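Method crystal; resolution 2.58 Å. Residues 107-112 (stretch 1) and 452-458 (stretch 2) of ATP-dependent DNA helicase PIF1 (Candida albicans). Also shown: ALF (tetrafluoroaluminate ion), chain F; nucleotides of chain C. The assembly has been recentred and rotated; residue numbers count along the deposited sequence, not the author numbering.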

# COMPACT_ATOMS: atom_id res chain seq x y z
N ASP A 107 3.09 -1.36 -9.32
CA ASP A 107 3.70 -0.23 -8.64
C ASP A 107 4.41 -0.73 -7.38
O ASP A 107 4.14 -1.83 -6.88
CB ASP A 107 2.66 0.84 -8.30
CG ASP A 107 3.26 2.24 -8.12
OD1 ASP A 107 4.50 2.36 -8.02
OD2 ASP A 107 2.49 3.22 -8.09
N GLU A 108 5.35 0.08 -6.90
CA GLU A 108 6.18 -0.27 -5.75
C GLU A 108 6.83 -1.64 -5.94
O GLU A 108 6.72 -2.54 -5.11
CB GLU A 108 5.38 -0.20 -4.45
CG GLU A 108 4.84 1.18 -4.13
CD GLU A 108 5.94 2.20 -3.82
OE1 GLU A 108 5.60 3.38 -3.61
OE2 GLU A 108 7.13 1.83 -3.78
N ILE A 109 7.53 -1.77 -7.07
CA ILE A 109 8.15 -3.03 -7.44
C ILE A 109 9.24 -3.45 -6.47
O ILE A 109 9.62 -4.63 -6.43
CB ILE A 109 8.70 -2.90 -8.88
CG1 ILE A 109 9.05 -4.27 -9.47
CG2 ILE A 109 9.88 -1.95 -8.91
CD1 ILE A 109 7.86 -5.16 -9.69
N SER A 110 9.75 -2.51 -5.65
CA SER A 110 10.89 -2.83 -4.80
C SER A 110 10.56 -3.91 -3.78
O SER A 110 11.43 -4.72 -3.44
CB SER A 110 11.40 -1.56 -4.08
OG SER A 110 10.53 -1.15 -3.04
N MET A 111 9.31 -3.97 -3.34
CA MET A 111 8.87 -4.93 -2.33
C MET A 111 8.36 -6.23 -2.95
O MET A 111 7.85 -7.08 -2.21
CB MET A 111 7.79 -4.31 -1.43
CG MET A 111 8.34 -3.40 -0.33
SD MET A 111 7.13 -2.64 0.79
CE MET A 111 6.37 -1.43 -0.27
N VAL A 112 8.46 -6.39 -4.27
CA VAL A 112 8.06 -7.63 -4.92
C VAL A 112 9.26 -8.58 -4.97
O VAL A 112 10.32 -8.22 -5.48
CB VAL A 112 7.52 -7.37 -6.33
CG1 VAL A 112 7.13 -8.69 -6.98
CG2 VAL A 112 6.34 -6.43 -6.28
AL ALF F . 7.07 7.16 -3.92
F1 ALF F . 6.10 5.91 -4.72
F2 ALF F . 8.03 8.43 -3.10
F3 ALF F . 8.43 6.72 -4.98
F4 ALF F . 5.69 7.67 -2.90
P DT C 2 6.90 -6.13 12.72
OP1 DT C 2 6.82 -5.03 13.71
OP2 DT C 2 6.25 -7.44 13.00
O5' DT C 2 6.35 -5.56 11.33
C5' DT C 2 6.69 -4.24 10.91
C4' DT C 2 6.99 -4.20 9.43
O4' DT C 2 8.25 -4.84 9.17
C3' DT C 2 5.95 -4.90 8.56
O3' DT C 2 5.05 -3.95 8.05
C2' DT C 2 6.77 -5.55 7.43
C1' DT C 2 8.19 -5.64 8.01
N1 DT C 2 8.62 -7.03 8.37
C2 DT C 2 9.85 -7.48 7.95
O2 DT C 2 10.62 -6.81 7.28
N3 DT C 2 10.16 -8.76 8.35
C4 DT C 2 9.38 -9.60 9.11
O4 DT C 2 9.75 -10.73 9.42
C5 DT C 2 8.10 -9.06 9.53
C7 DT C 2 7.17 -9.89 10.36
C6 DT C 2 7.79 -7.82 9.14
P DT C 3 3.48 -4.26 8.00
OP1 DT C 3 2.76 -2.96 8.01
OP2 DT C 3 3.19 -5.27 9.05
O5' DT C 3 3.27 -4.96 6.58
C5' DT C 3 3.61 -4.26 5.39
C4' DT C 3 3.72 -5.18 4.18
O4' DT C 3 4.82 -6.11 4.37
C3' DT C 3 2.51 -6.05 3.91
O3' DT C 3 1.60 -5.35 3.09
C2' DT C 3 3.11 -7.25 3.17
C1' DT C 3 4.52 -7.35 3.75
N1 DT C 3 4.69 -8.42 4.76
C2 DT C 3 5.12 -9.66 4.36
O2 DT C 3 5.37 -9.94 3.21
N3 DT C 3 5.26 -10.57 5.38
C4 DT C 3 5.02 -10.36 6.73
O4 DT C 3 5.16 -11.24 7.58
C5 DT C 3 4.56 -9.03 7.08
C7 DT C 3 4.26 -8.68 8.51
C6 DT C 3 4.43 -8.14 6.09
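Stretch 2, residues 452-458: IHKSQGQ

One side-chain amide ties down two side chains of the facing stretch: Gln456 NE2 donates to Glu108 OE2 at 2.6 Å, nearly straight, and to Ser110 OG at 3.2 Å. Gln456 is the first residue past the helix of 452-455 to leave helical angles (-59/117). Its side chain, t at both chi1 and chi2, reaches across the gap. Glu108 and Ser110 also point their CA-to-CB bonds toward stretch 2, the latter from the 3-10 segment 109-111, and their OE2 and OG meet at that nitrogen.

A type II turn from Ser455 to Gln458, closed by Gln458 N to Ser455 O at 2.7 Å, places Gly457 opposite Glu108, their CA atoms 7.4 Å apart. Glycine suits the site twice over: at phi/psi 111/-19 a CB would jam against the preceding carbonyl, and it would lie about 3.2 Å from Glu108 OE1. Gly457 CA instead comes within 3.3 Å of Glu108 OE1 and 3.1 Å of F4 of the tetrafluoroaluminate.

As stretch 1 runs forward from Glu108 to Met111, its nearest partners step back from Gly457 to His453, an antiparallel register. There Met111 SD approaches His453 CD2 obliquely at 3.9 Å, while C1' of DT2 covers one face of the imidazole.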

# COMPACT_ATOMS: atom_id res chain seq x y z
N ILE A 452 6.08 2.36 8.46
CA ILE A 452 6.84 2.92 7.35
C ILE A 452 6.60 2.10 6.09
O ILE A 452 6.52 2.65 4.98
CB ILE A 452 8.34 3.00 7.70
CG1 ILE A 452 8.54 4.00 8.84
CG2 ILE A 452 9.16 3.40 6.48
CD1 ILE A 452 9.94 4.04 9.39
N HIS A 453 6.48 0.77 6.24
CA HIS A 453 6.22 -0.09 5.08
C HIS A 453 4.95 0.34 4.36
O HIS A 453 4.97 0.56 3.14
CB HIS A 453 6.12 -1.55 5.54
CG HIS A 453 7.42 -2.28 5.51
ND1 HIS A 453 8.38 -2.13 6.49
CD2 HIS A 453 7.93 -3.16 4.61
CE1 HIS A 453 9.42 -2.90 6.20
NE2 HIS A 453 9.17 -3.53 5.07
N LYS A 454 3.86 0.53 5.10
CA LYS A 454 2.59 0.89 4.49
C LYS A 454 2.55 2.36 4.08
O LYS A 454 1.67 2.74 3.29
CB LYS A 454 1.43 0.57 5.44
CG LYS A 454 1.15 -0.93 5.61
CD LYS A 454 0.00 -1.21 6.59
CE LYS A 454 -1.26 -0.42 6.23
NZ LYS A 454 -2.36 -0.55 7.24
N SER A 455 3.46 3.18 4.57
CA SER A 455 3.53 4.56 4.08
C SER A 455 4.14 4.65 2.70
O SER A 455 3.89 5.64 2.00
CB SER A 455 4.33 5.44 5.04
OG SER A 455 5.71 5.11 4.99
N GLN A 456 4.93 3.66 2.28
CA GLN A 456 5.63 3.76 1.01
C GLN A 456 4.64 3.93 -0.13
O GLN A 456 3.79 3.07 -0.37
CB GLN A 456 6.51 2.53 0.79
CG GLN A 456 7.36 2.63 -0.47
CD GLN A 456 8.42 1.55 -0.56
OE1 GLN A 456 9.12 1.26 0.40
NE2 GLN A 456 8.55 0.95 -1.74
N GLY A 457 4.74 5.08 -0.81
CA GLY A 457 3.81 5.49 -1.84
C GLY A 457 2.95 6.67 -1.45
O GLY A 457 2.39 7.34 -2.33
N GLN A 458 2.82 6.95 -0.16
CA GLN A 458 1.97 8.03 0.30
C GLN A 458 2.73 9.35 0.32
O GLN A 458 3.96 9.39 0.44
CB GLN A 458 1.41 7.72 1.70
CG GLN A 458 0.53 6.48 1.75
CD GLN A 458 -0.72 6.61 0.89
OE1 GLN A 458 -1.34 7.67 0.82
NE2 GLN A 458 -1.10 5.52 0.22
O HOH W 1 7.57 5.26 -2.50